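Local coordinates for GH3 beta-N-acetylglucosaminidase (Paenibacillaceae, PDB 6K5J), which catalyses the hydrolysis of terminal, non-reducing N-acetyl-D-hexosamine residues from beta-N-acetylglucosaminides, as a member of glycoside hydrolase family 3, at residues L13-V17 against L312-E317; L37-V43 against Q305-L309; I120-E124 against K361-V365; V365-E370 against S508-A512. One frame throughout, in Å; residues are numbered along the deposited sequence.

Interaction 1: L13-V17 against L312-E317; sequences LKQKV and LLAAVE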
loop_
_atom_site.group_PDB
_atom_site.type_symbol
_atom_site.label_atom_id
_atom_site.label_comp_id
_atom_site.label_asym_id
_atom_site.label_seq_id
_atom_site.Cartn_x
_atom_site.Cartn_y
_atom_site.Cartn_z
ATOM N N LEU A 13 -9.808 5.252 33.165
ATOM C CA LEU A 13 -9.930 6.245 32.109
ATOM C C LEU A 13 -8.658 6.323 31.274
ATOM O O LEU A 13 -8.725 6.428 30.045
ATOM C CB LEU A 13 -10.256 7.615 32.703
ATOM C CG LEU A 13 -10.370 8.750 31.683
ATOM C CD1 LEU A 13 -11.341 8.377 30.574
ATOM C CD2 LEU A 13 -10.811 10.042 32.366
ATOM N N LYS A 14 -7.489 6.279 31.920
ATOM C CA LYS A 14 -6.247 6.359 31.159
ATOM C C LYS A 14 -6.067 5.132 30.269
ATOM O O LYS A 14 -5.542 5.239 29.153
ATOM C CB LYS A 14 -5.052 6.523 32.102
ATOM C CG LYS A 14 -4.621 7.974 32.307
ATOM C CD LYS A 14 -3.236 8.073 32.965
ATOM C CE LYS A 14 -2.106 7.661 32.001
ATOM N NZ LYS A 14 -2.135 8.390 30.686
ATOM N N GLN A 15 -6.484 3.954 30.744
ATOM C CA GLN A 15 -6.425 2.768 29.892
ATOM C C GLN A 15 -7.401 2.870 28.725
ATOM O O GLN A 15 -7.098 2.420 27.616
ATOM C CB GLN A 15 -6.729 1.513 30.696
ATOM C CG GLN A 15 -5.622 1.020 31.591
ATOM C CD GLN A 15 -6.103 -0.142 32.436
ATOM O OE1 GLN A 15 -7.083 -0.018 33.177
ATOM N NE2 GLN A 15 -5.443 -1.286 32.304
ATOM N N LYS A 16 -8.600 3.405 28.964
ATOM C CA LYS A 16 -9.558 3.546 27.871
ATOM C C LYS A 16 -9.029 4.501 26.816
ATOM O O LYS A 16 -9.105 4.217 25.613
ATOM C CB LYS A 16 -10.912 4.031 28.395
ATOM C CG LYS A 16 -11.616 3.066 29.347
ATOM C CD LYS A 16 -12.986 3.620 29.719
ATOM C CE LYS A 16 -13.606 2.849 30.873
ATOM N NZ LYS A 16 -14.933 3.420 31.234
ATOM N N VAL A 17 -8.469 5.631 27.248
ATOM C CA VAL A 17 -7.933 6.593 26.291
ATOM C C VAL A 17 -6.772 5.974 25.525
ATOM O O VAL A 17 -6.650 6.144 24.307
ATOM C CB VAL A 17 -7.533 7.896 27.012
ATOM C CG1 VAL A 17 -6.540 8.711 26.174
ATOM C CG2 VAL A 17 -8.781 8.727 27.325
ATOM N N LEU A 312 -6.422 13.739 24.132
ATOM C CA LEU A 312 -7.625 12.922 24.281
ATOM C C LEU A 312 -8.053 12.846 25.739
ATOM O O LEU A 312 -9.240 12.988 26.057
ATOM C CB LEU A 312 -7.392 11.515 23.724
ATOM C CG LEU A 312 -7.368 11.420 22.192
ATOM C CD1 LEU A 312 -6.857 10.043 21.752
ATOM C CD2 LEU A 312 -8.751 11.692 21.627
ATOM N N LEU A 313 -7.094 12.621 26.640
ATOM C CA LEU A 313 -7.411 12.600 28.063
ATOM C C LEU A 313 -7.972 13.945 28.520
ATOM O O LEU A 313 -8.982 13.999 29.234
ATOM C CB LEU A 313 -6.167 12.227 28.867
ATOM C CG LEU A 313 -6.416 12.045 30.363
ATOM C CD1 LEU A 313 -7.330 10.854 30.618
ATOM C CD2 LEU A 313 -5.104 11.886 31.121
ATOM N N ALA A 314 -7.335 15.044 28.110
ATOM C CA ALA A 314 -7.800 16.366 28.528
ATOM C C ALA A 314 -9.207 16.648 28.014
ATOM O O ALA A 314 -10.009 17.297 28.700
ATOM C CB ALA A 314 -6.830 17.446 28.047
ATOM N N ALA A 315 -9.522 16.166 26.809
ATOM C CA ALA A 315 -10.849 16.378 26.239
ATOM C C ALA A 315 -11.924 15.646 27.037
ATOM O O ALA A 315 -13.035 16.163 27.205
ATOM C CB ALA A 315 -10.869 15.935 24.777
ATOM N N VAL A 316 -11.623 14.445 27.537
ATOM C CA VAL A 316 -12.583 13.774 28.412
ATOM C C VAL A 316 -12.673 14.498 29.745
ATOM O O VAL A 316 -13.763 14.679 30.299
ATOM C CB VAL A 316 -12.210 12.293 28.609
ATOM C CG1 VAL A 316 -13.171 11.624 29.617
ATOM C CG2 VAL A 316 -12.209 11.561 27.268
ATOM N N GLU A 317 -11.535 14.944 30.274
ATOM C CA GLU A 317 -11.547 15.569 31.590
ATOM C C GLU A 317 -12.213 16.938 31.571
ATOM O O GLU A 317 -12.732 17.373 32.605
ATOM C CB GLU A 317 -10.124 15.653 32.126
ATOM C CG GLU A 317 -9.560 14.271 32.499
ATOM C CD GLU A 317 -8.155 14.352 33.068
ATOM O OE1 GLU A 317 -7.453 15.355 32.792
ATOM O OE2 GLU A 317 -7.756 13.413 33.789
#
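L13 lays its branch point over one methyl of L313, with CG of L13 3.8 Å from CD1 of L313, while CD2 of L13 leans on the same methyl. This is helix-helix packing on the outside of the TIM barrel. Helix 13-19 leads into the first barrel strand, 21-23, and helix 302-317 follows the last, 296-298; the two strands are neighbours, so the contact lies where the barrel closes. The short helical segments cross at 127°, their axes 10.2 Å apart. No hydrogen bond passes between them, and the whole join is aliphatic.

V17, one turn on from L13, faces the same helix. With its CG1 anti to the backbone N (chi1 160°), it puts that methyl 3.8 Å from CB of L312, close to the opposing backbone, and leaves CG2 to reach CD1 of L313 at 4.2 Å. L313 is therefore shared: its CD1 touches both L13 and V17, and its CD2 rests 4.1 Å from CG of K14, on the aliphatic part of that lysine. V316 also touches I326 of helix 323-339, and L312 touches V289 of helix 281-291, so both are packed from a second side as well. L13 and V316 meet tip to tip, CD1 of L13 standing 3.8 Å from CG1 of V316.

Interaction 2: L37-V43 against Q305-L309; sequences LITEDHV and QKAAL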
loop_
_atom_site.group_PDB
_atom_site.type_symbol
_atom_site.label_atom_id
_atom_site.label_comp_id
_atom_site.label_asym_id
_atom_site.label_seq_id
_atom_site.Cartn_x
_atom_site.Cartn_y
_atom_site.Cartn_z
ATOM N N LEU A 37 5.068 3.465 26.174
ATOM C CA LEU A 37 3.781 3.557 25.489
ATOM C C LEU A 37 2.837 2.454 25.952
ATOM O O LEU A 37 1.644 2.695 26.172
ATOM C CB LEU A 37 3.982 3.477 23.973
ATOM C CG LEU A 37 4.601 4.689 23.256
ATOM C CD1 LEU A 37 5.003 4.319 21.837
ATOM C CD2 LEU A 37 3.645 5.850 23.260
ATOM N N ILE A 38 3.358 1.239 26.110
ATOM C CA ILE A 38 2.513 0.115 26.489
ATOM C C ILE A 38 2.181 0.163 27.974
ATOM O O ILE A 38 1.012 0.069 28.359
ATOM C CB ILE A 38 3.186 -1.214 26.107
ATOM C CG1 ILE A 38 3.283 -1.357 24.586
ATOM C CG2 ILE A 38 2.415 -2.386 26.718
ATOM C CD1 ILE A 38 4.230 -2.479 24.150
ATOM N N THR A 39 3.202 0.309 28.831
ATOM C CA THR A 39 2.984 0.154 30.271
ATOM C C THR A 39 2.503 1.437 30.935
ATOM O O THR A 39 1.729 1.376 31.894
ATOM C CB THR A 39 4.262 -0.327 30.960
ATOM O OG1 THR A 39 5.254 0.705 30.915
ATOM C CG2 THR A 39 4.797 -1.585 30.281
ATOM N N GLU A 40 2.931 2.600 30.458
ATOM C CA GLU A 40 2.535 3.849 31.093
ATOM C C GLU A 40 1.412 4.560 30.361
ATOM O O GLU A 40 0.535 5.135 31.004
ATOM C CB GLU A 40 3.742 4.777 31.223
ATOM C CG GLU A 40 4.852 4.117 32.032
ATOM C CD GLU A 40 6.063 5.003 32.217
ATOM O OE1 GLU A 40 5.961 6.220 31.943
ATOM O OE2 GLU A 40 7.117 4.478 32.641
ATOM N N ASP A 41 1.401 4.527 29.034
ATOM C CA ASP A 41 0.336 5.181 28.293
ATOM C C ASP A 41 -0.760 4.219 27.854
ATOM O O ASP A 41 -1.778 4.672 27.330
ATOM C CB ASP A 41 0.917 5.911 27.084
ATOM C CG ASP A 41 1.958 6.953 27.488
ATOM O OD1 ASP A 41 1.661 7.759 28.396
ATOM O OD2 ASP A 41 3.061 6.960 26.906
ATOM N N HIS A 42 -0.577 2.918 28.061
ATOM C CA HIS A 42 -1.629 1.926 27.833
ATOM C C HIS A 42 -2.096 1.913 26.376
ATOM O O HIS A 42 -3.284 1.724 26.096
ATOM C CB HIS A 42 -2.824 2.153 28.773
ATOM C CG HIS A 42 -2.444 2.381 30.207
ATOM N ND1 HIS A 42 -1.990 1.368 31.027
ATOM C CD2 HIS A 42 -2.461 3.502 30.969
ATOM C CE1 HIS A 42 -1.742 1.856 32.231
ATOM N NE2 HIS A 42 -2.022 3.147 32.224
ATOM N N VAL A 43 -1.165 2.112 25.434
ATOM C CA VAL A 43 -1.570 2.185 24.032
ATOM C C VAL A 43 -2.260 0.889 23.611
ATOM O O VAL A 43 -1.960 -0.204 24.106
ATOM C CB VAL A 43 -0.402 2.483 23.074
ATOM C CG1 VAL A 43 0.121 3.908 23.278
ATOM C CG2 VAL A 43 0.707 1.417 23.214
ATOM N N GLN A 305 2.848 11.380 19.502
ATOM C CA GLN A 305 2.034 10.321 20.095
ATOM C C GLN A 305 1.566 10.726 21.489
ATOM O O GLN A 305 0.386 10.584 21.826
ATOM C CB GLN A 305 2.826 9.010 20.143
ATOM C CG GLN A 305 3.185 8.469 18.765
ATOM C CD GLN A 305 4.374 7.528 18.779
ATOM O OE1 GLN A 305 4.999 7.314 19.817
ATOM N NE2 GLN A 305 4.703 6.971 17.610
ATOM N N LYS A 306 2.481 11.246 22.312
ATOM C CA LYS A 306 2.108 11.720 23.646
ATOM C C LYS A 306 1.169 12.921 23.573
ATOM O O LYS A 306 0.285 13.070 24.425
ATOM C CB LYS A 306 3.365 12.076 24.451
ATOM C CG LYS A 306 3.185 12.010 25.974
ATOM C CD LYS A 306 3.312 10.578 26.487
ATOM C CE LYS A 306 3.400 10.515 28.015
ATOM N NZ LYS A 306 2.067 10.447 28.686
ATOM N N ALA A 307 1.338 13.785 22.569
ATOM C CA ALA A 307 0.433 14.922 22.435
ATOM C C ALA A 307 -0.995 14.459 22.169
ATOM O O ALA A 307 -1.945 14.997 22.750
ATOM C CB ALA A 307 0.911 15.859 21.326
ATOM N N ALA A 308 -1.166 13.459 21.296
ATOM C CA ALA A 308 -2.498 12.910 21.039
ATOM C C ALA A 308 -3.091 12.290 22.299
ATOM O O ALA A 308 -4.259 12.526 22.632
ATOM C CB ALA A 308 -2.426 11.867 19.922
ATOM N N LEU A 309 -2.301 11.484 23.003
ATOM C CA LEU A 309 -2.776 10.844 24.226
ATOM C C LEU A 309 -3.186 11.881 25.267
ATOM O O LEU A 309 -4.241 11.752 25.908
ATOM C CB LEU A 309 -1.688 9.924 24.788
ATOM C CG LEU A 309 -1.465 8.562 24.124
ATOM C CD1 LEU A 309 -0.033 8.049 24.378
ATOM C CD2 LEU A 309 -2.498 7.549 24.601
#
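K306 NZ donates to D41 OD1 across 2.7 Å, a short salt bridge. The lysine reaches it by bending twice, at chi2 (82°) and chi4 (88°), which swings the ammonium group across the aspartate rather than into line with it. NZ arrives on the syn side of OD1, 30° out of the carboxylate plane. The other oxygen, OD2, is buried by the contact without a hydrogen-bond partner in the model.

Next to the bridge, L309 packs at about a right angle to D41, its CD1 3.6 Å from CB of D41. The same methyl is 4.3 Å from CG1 of V43 and 4.4 Å from CD2 of L37. H42, the first residue to leave helical geometry, has positive phi, and V43 N bonds back to L37 O at 3.0 Å, as in a Schellman motif. CD1 of L37 lies 3.6 Å from OE1 of Q305, whose NE2 is held by the carbonyls of G24 and V298. The contact thus wedges the end of helix 32-39 and helix 302-317 against the TIM-barrel wall: L37 and Q305 touch A23 and L309 touches V21, both on strand 21-23.

Interaction 3: I120-E124 against K361-V365; sequences IIGSE and KTELV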
loop_
_atom_site.group_PDB
_atom_site.type_symbol
_atom_site.label_atom_id
_atom_site.label_comp_id
_atom_site.label_asym_id
_atom_site.label_seq_id
_atom_site.Cartn_x
_atom_site.Cartn_y
_atom_site.Cartn_z
ATOM N N ILE A 120 -1.801 -15.295 1.311
ATOM C CA ILE A 120 -0.370 -15.487 1.533
ATOM C C ILE A 120 0.177 -14.384 2.431
ATOM O O ILE A 120 0.874 -14.652 3.417
ATOM C CB ILE A 120 0.391 -15.538 0.198
ATOM C CG1 ILE A 120 0.125 -16.855 -0.531
ATOM C CG2 ILE A 120 1.886 -15.366 0.450
ATOM C CD1 ILE A 120 0.650 -16.836 -1.969
ATOM N N ILE A 121 -0.115 -13.122 2.091
ATOM C CA ILE A 121 0.344 -12.015 2.936
ATOM C C ILE A 121 -0.120 -12.218 4.374
ATOM O O ILE A 121 0.657 -12.079 5.327
ATOM C CB ILE A 121 -0.153 -10.661 2.394
ATOM C CG1 ILE A 121 0.583 -10.274 1.102
ATOM C CG2 ILE A 121 0.045 -9.562 3.466
ATOM C CD1 ILE A 121 -0.081 -9.083 0.350
ATOM N N GLY A 122 -1.409 -12.516 4.548
ATOM C CA GLY A 122 -1.962 -12.600 5.891
ATOM C C GLY A 122 -1.432 -13.788 6.673
ATOM O O GLY A 122 -1.216 -13.701 7.885
ATOM N N SER A 123 -1.231 -14.920 5.993
ATOM C CA SER A 123 -0.675 -16.098 6.652
ATOM C C SER A 123 0.720 -15.812 7.165
ATOM O O SER A 123 1.078 -16.196 8.285
ATOM C CB SER A 123 -0.621 -17.276 5.674
ATOM O OG SER A 123 -1.914 -17.801 5.477
ATOM N N GLU A 124 1.531 -15.157 6.341
ATOM C CA GLU A 124 2.893 -14.856 6.745
ATOM C C GLU A 124 2.918 -13.783 7.832
ATOM O O GLU A 124 3.692 -13.886 8.789
ATOM C CB GLU A 124 3.704 -14.469 5.507
ATOM C CG GLU A 124 3.704 -15.618 4.467
ATOM C CD GLU A 124 4.623 -15.392 3.271
ATOM O OE1 GLU A 124 5.038 -14.244 3.046
ATOM O OE2 GLU A 124 4.907 -16.371 2.536
ATOM N N LYS A 361 4.212 -21.276 -2.810
ATOM C CA LYS A 361 3.713 -19.905 -2.789
ATOM C C LYS A 361 4.392 -19.054 -3.858
ATOM O O LYS A 361 3.745 -18.219 -4.505
ATOM C CB LYS A 361 3.908 -19.298 -1.392
ATOM C CG LYS A 361 2.937 -19.838 -0.351
ATOM C CD LYS A 361 3.114 -19.157 1.017
ATOM C CE LYS A 361 4.408 -19.593 1.690
ATOM N NZ LYS A 361 4.550 -19.017 3.071
ATOM N N THR A 362 5.693 -19.247 -4.060
ATOM C CA THR A 362 6.388 -18.496 -5.098
ATOM C C THR A 362 5.831 -18.830 -6.475
ATOM O O THR A 362 5.594 -17.936 -7.294
ATOM C CB THR A 362 7.889 -18.791 -5.042
ATOM O OG1 THR A 362 8.419 -18.361 -3.780
ATOM C CG2 THR A 362 8.635 -18.081 -6.197
ATOM N N GLU A 363 5.603 -20.115 -6.749
ATOM C CA GLU A 363 5.077 -20.480 -8.062
ATOM C C GLU A 363 3.645 -20.004 -8.243
ATOM O O GLU A 363 3.252 -19.637 -9.354
ATOM C CB GLU A 363 5.194 -21.990 -8.266
ATOM C CG GLU A 363 6.643 -22.404 -8.457
ATOM C CD GLU A 363 6.867 -23.885 -8.259
ATOM O OE1 GLU A 363 5.874 -24.621 -8.070
ATOM O OE2 GLU A 363 8.039 -24.308 -8.317
ATOM N N LEU A 364 2.866 -19.970 -7.164
ATOM C CA LEU A 364 1.516 -19.427 -7.242
ATOM C C LEU A 364 1.529 -17.956 -7.670
ATOM O O LEU A 364 0.757 -17.549 -8.548
ATOM C CB LEU A 364 0.817 -19.584 -5.891
ATOM C CG LEU A 364 -0.684 -19.303 -5.837
ATOM C CD1 LEU A 364 -1.312 -20.098 -4.702
ATOM C CD2 LEU A 364 -0.995 -17.816 -5.669
ATOM N N VAL A 365 2.371 -17.131 -7.032
ATOM C CA VAL A 365 2.369 -15.708 -7.373
ATOM C C VAL A 365 2.999 -15.487 -8.747
ATOM O O VAL A 365 2.629 -14.545 -9.457
ATOM C CB VAL A 365 3.059 -14.847 -6.286
ATOM C CG1 VAL A 365 2.348 -14.984 -4.934
ATOM C CG2 VAL A 365 4.517 -15.164 -6.162
#
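Helical segments 120-124 and 361-365 run nearly antiparallel, 154° between their directions, with axes 12.8 Å apart; I120 and K361 have the nearest CA atoms, at 7.4 Å. At this separation of the axes, the long side chains do the touching. I120 and K361 slide past each other in opposite directions, CG2 of I120 standing 4.0 Å from CD of K361. Beyond this, CD1 of I120 pushes on to V365, 3.9 Å from its CG1, and to L364, 4.2 Å from its CD2.

The contact joins two domains. Helix 111-127 belongs to the TIM-barrel domain of the family 3 enzyme, whereas helix 359-372 leads into strand 374-377 at one edge of the mixed sheet of the second, alpha/beta domain.

The lysine then carries its charge past the isoleucine to E124. Its chain is extended through CD and bends at chi3 (-71°), bringing NZ to within 2.7 Å of OE2 of E124 in a salt bridge. The glutamate, itself buried, comes from the opposite direction, extended beyond CG, and offers the anti lone pair of OE2, the one turned away from its other oxygen. OE2 is gripped twice, since the hydroxyl OG1 of T97 also bonds to it. NZ in turn bonds to the carbonyl of L356, in the loop just ahead of helix 359-372.

Interaction 4: V365-E370 against S508-A512; sequences VERISE and SAMRA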
loop_
_atom_site.group_PDB
_atom_site.type_symbol
_atom_site.label_atom_id
_atom_site.label_comp_id
_atom_site.label_asym_id
_atom_site.label_seq_id
_atom_site.Cartn_x
_atom_site.Cartn_y
_atom_site.Cartn_z
ATOM N N VAL A 365 2.371 -17.131 -7.032
ATOM C CA VAL A 365 2.369 -15.708 -7.373
ATOM C C VAL A 365 2.999 -15.487 -8.747
ATOM O O VAL A 365 2.629 -14.545 -9.457
ATOM C CB VAL A 365 3.059 -14.847 -6.286
ATOM C CG1 VAL A 365 2.348 -14.984 -4.934
ATOM C CG2 VAL A 365 4.517 -15.164 -6.162
ATOM N N GLU A 366 3.943 -16.344 -9.147
ATOM C CA GLU A 366 4.453 -16.291 -10.517
ATOM C C GLU A 366 3.329 -16.487 -11.531
ATOM O O GLU A 366 3.250 -15.776 -12.541
ATOM C CB GLU A 366 5.548 -17.345 -10.705
ATOM C CG GLU A 366 6.881 -16.909 -10.090
ATOM C CD GLU A 366 7.947 -17.982 -10.132
ATOM O OE1 GLU A 366 7.638 -19.131 -10.534
ATOM O OE2 GLU A 366 9.100 -17.665 -9.754
ATOM N N ARG A 367 2.427 -17.425 -11.260
ATOM C CA ARG A 367 1.327 -17.651 -12.187
ATOM C C ARG A 367 0.362 -16.473 -12.214
ATOM O O ARG A 367 -0.228 -16.185 -13.261
ATOM C CB ARG A 367 0.626 -18.958 -11.834
ATOM C CG ARG A 367 1.522 -20.159 -12.124
ATOM C CD ARG A 367 0.821 -21.502 -11.885
ATOM N NE ARG A 367 1.840 -22.523 -11.706
ATOM C CZ ARG A 367 2.144 -23.075 -10.540
ATOM N NH1 ARG A 367 1.478 -22.727 -9.447
ATOM N NH2 ARG A 367 3.112 -23.975 -10.472
ATOM N N ILE A 368 0.211 -15.762 -11.092
ATOM C CA ILE A 368 -0.594 -14.540 -11.079
ATOM C C ILE A 368 0.002 -13.493 -12.015
ATOM O O ILE A 368 -0.700 -12.900 -12.843
ATOM C CB ILE A 368 -0.719 -13.993 -9.643
ATOM C CG1 ILE A 368 -1.482 -14.975 -8.745
ATOM C CG2 ILE A 368 -1.385 -12.634 -9.636
ATOM C CD1 ILE A 368 -1.628 -14.474 -7.335
ATOM N N SER A 369 1.309 -13.244 -11.896
ATOM C CA SER A 369 1.927 -12.195 -12.700
ATOM C C SER A 369 1.909 -12.533 -14.184
ATOM O O SER A 369 1.851 -11.623 -15.017
ATOM C CB SER A 369 3.367 -11.950 -12.236
ATOM O OG SER A 369 3.415 -11.655 -10.853
ATOM N N GLU A 370 1.975 -13.825 -14.539
ATOM C CA GLU A 370 1.852 -14.205 -15.949
ATOM C C GLU A 370 0.533 -13.724 -16.548
ATOM O O GLU A 370 0.468 -13.431 -17.747
ATOM C CB GLU A 370 1.976 -15.725 -16.116
ATOM C CG GLU A 370 3.364 -16.286 -15.766
ATOM C CD GLU A 370 3.480 -17.793 -15.995
ATOM O OE1 GLU A 370 2.579 -18.382 -16.627
ATOM O OE2 GLU A 370 4.477 -18.385 -15.537
ATOM N N SER A 508 8.186 -11.601 -9.447
ATOM C CA SER A 508 7.287 -12.356 -10.311
ATOM C C SER A 508 6.821 -11.534 -11.506
ATOM O O SER A 508 6.566 -12.102 -12.571
ATOM C CB SER A 508 6.085 -12.879 -9.516
ATOM O OG SER A 508 5.268 -11.817 -9.053
ATOM N N ALA A 509 6.693 -10.211 -11.353
ATOM C CA ALA A 509 6.292 -9.380 -12.486
ATOM C C ALA A 509 7.408 -9.302 -13.517
ATOM O O ALA A 509 7.150 -9.311 -14.723
ATOM C CB ALA A 509 5.909 -7.972 -12.014
ATOM N N MET A 510 8.658 -9.250 -13.062
ATOM C CA MET A 510 9.760 -9.187 -14.009
ATOM C C MET A 510 9.997 -10.535 -14.676
ATOM O O MET A 510 10.392 -10.582 -15.850
ATOM C CB MET A 510 11.017 -8.674 -13.304
ATOM C CG MET A 510 10.888 -7.211 -12.811
ATOM S SD MET A 510 10.518 -6.011 -14.129
ATOM C CE MET A 510 8.713 -5.856 -14.062
ATOM N N ARG A 511 9.744 -11.633 -13.962
ATOM C CA ARG A 511 9.802 -12.954 -14.588
ATOM C C ARG A 511 8.771 -13.065 -15.698
ATOM O O ARG A 511 9.092 -13.479 -16.815
ATOM C CB ARG A 511 9.590 -14.053 -13.547
ATOM C CG ARG A 511 9.488 -15.479 -14.144
ATOM C CD ARG A 511 9.112 -16.519 -13.066
ATOM N NE ARG A 511 8.886 -17.842 -13.654
ATOM C CZ ARG A 511 7.738 -18.249 -14.185
ATOM N NH1 ARG A 511 6.682 -17.442 -14.203
ATOM N NH2 ARG A 511 7.645 -19.477 -14.700
ATOM N N ALA A 512 7.525 -12.673 -15.406
ATOM C CA ALA A 512 6.461 -12.742 -16.401
ATOM C C ALA A 512 6.756 -11.822 -17.576
ATOM O O ALA A 512 6.525 -12.185 -18.734
ATOM C CB ALA A 512 5.123 -12.376 -15.754
HETATM O O HOH W 1 5.960 -14.753 -13.145
#
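R511 faces the helix that carries E366 and E370. Its CG is anti to the backbone N, and from CG to NE the chain is extended, so it runs straight out from CB toward the other helix. CD is the first atom to meet the other segment, lying 3.5 Å from CD of E366. NE comes next, 3.6 Å from OE1 of E366; that oxygen sits over one face of the guanidinium and no N-H points at it, so charge alone links the two. The two flat groups are stacked, their planes 6° apart. CZ and NH2 both lie near OE2 of E370, but NH1 is the nitrogen that bonds to it: 2.7 Å to OE2 with an N-H...O angle of 170°, almost in the guanidinium plane and onto the anti lone pair. NH1 also donates to a water at 3.0 Å, and this water donates in turn to the carbonyls of E366 and S508, tying both backbones to the arginine.

Helices 359-372 and 507-517 belong to the alpha/beta domain that follows the barrel; they adjoin its neighbouring antiparallel strands, one running into 374-377 and the other following 499-501. Their local axes cross at 54° and approach to 8.1 Å, a closeness allowed by small residues.

OG of S369 and OG of S508 share a hydrogen bond of 2.6 Å. One turn along, CB of A512 sits 3.4 Å from the carbonyl O of S369. W416 of helix 413-419 also touches R511.

How the interactions relate
Interactions 1 and 2 touch and share helix 302-317, both within the TIM-barrel domain. Interaction 1, only partly buried, is purely aliphatic; interaction 2, buried against the barrel wall, adds an ion pair to its leucine packing. Interactions 3 and 4, also buried, lie well away, with centres about 35 to 49 Å from the first pair, interaction 4 on the opposite side of the chain's centre from both. They share helix 359-372 through V365. That helix faces the barrel domain in interaction 3, by one long lysine and an isoleucine across widely spaced axes, and its own domain in interaction 4, where small residues let helices close up and a charged network with a water lies alongside.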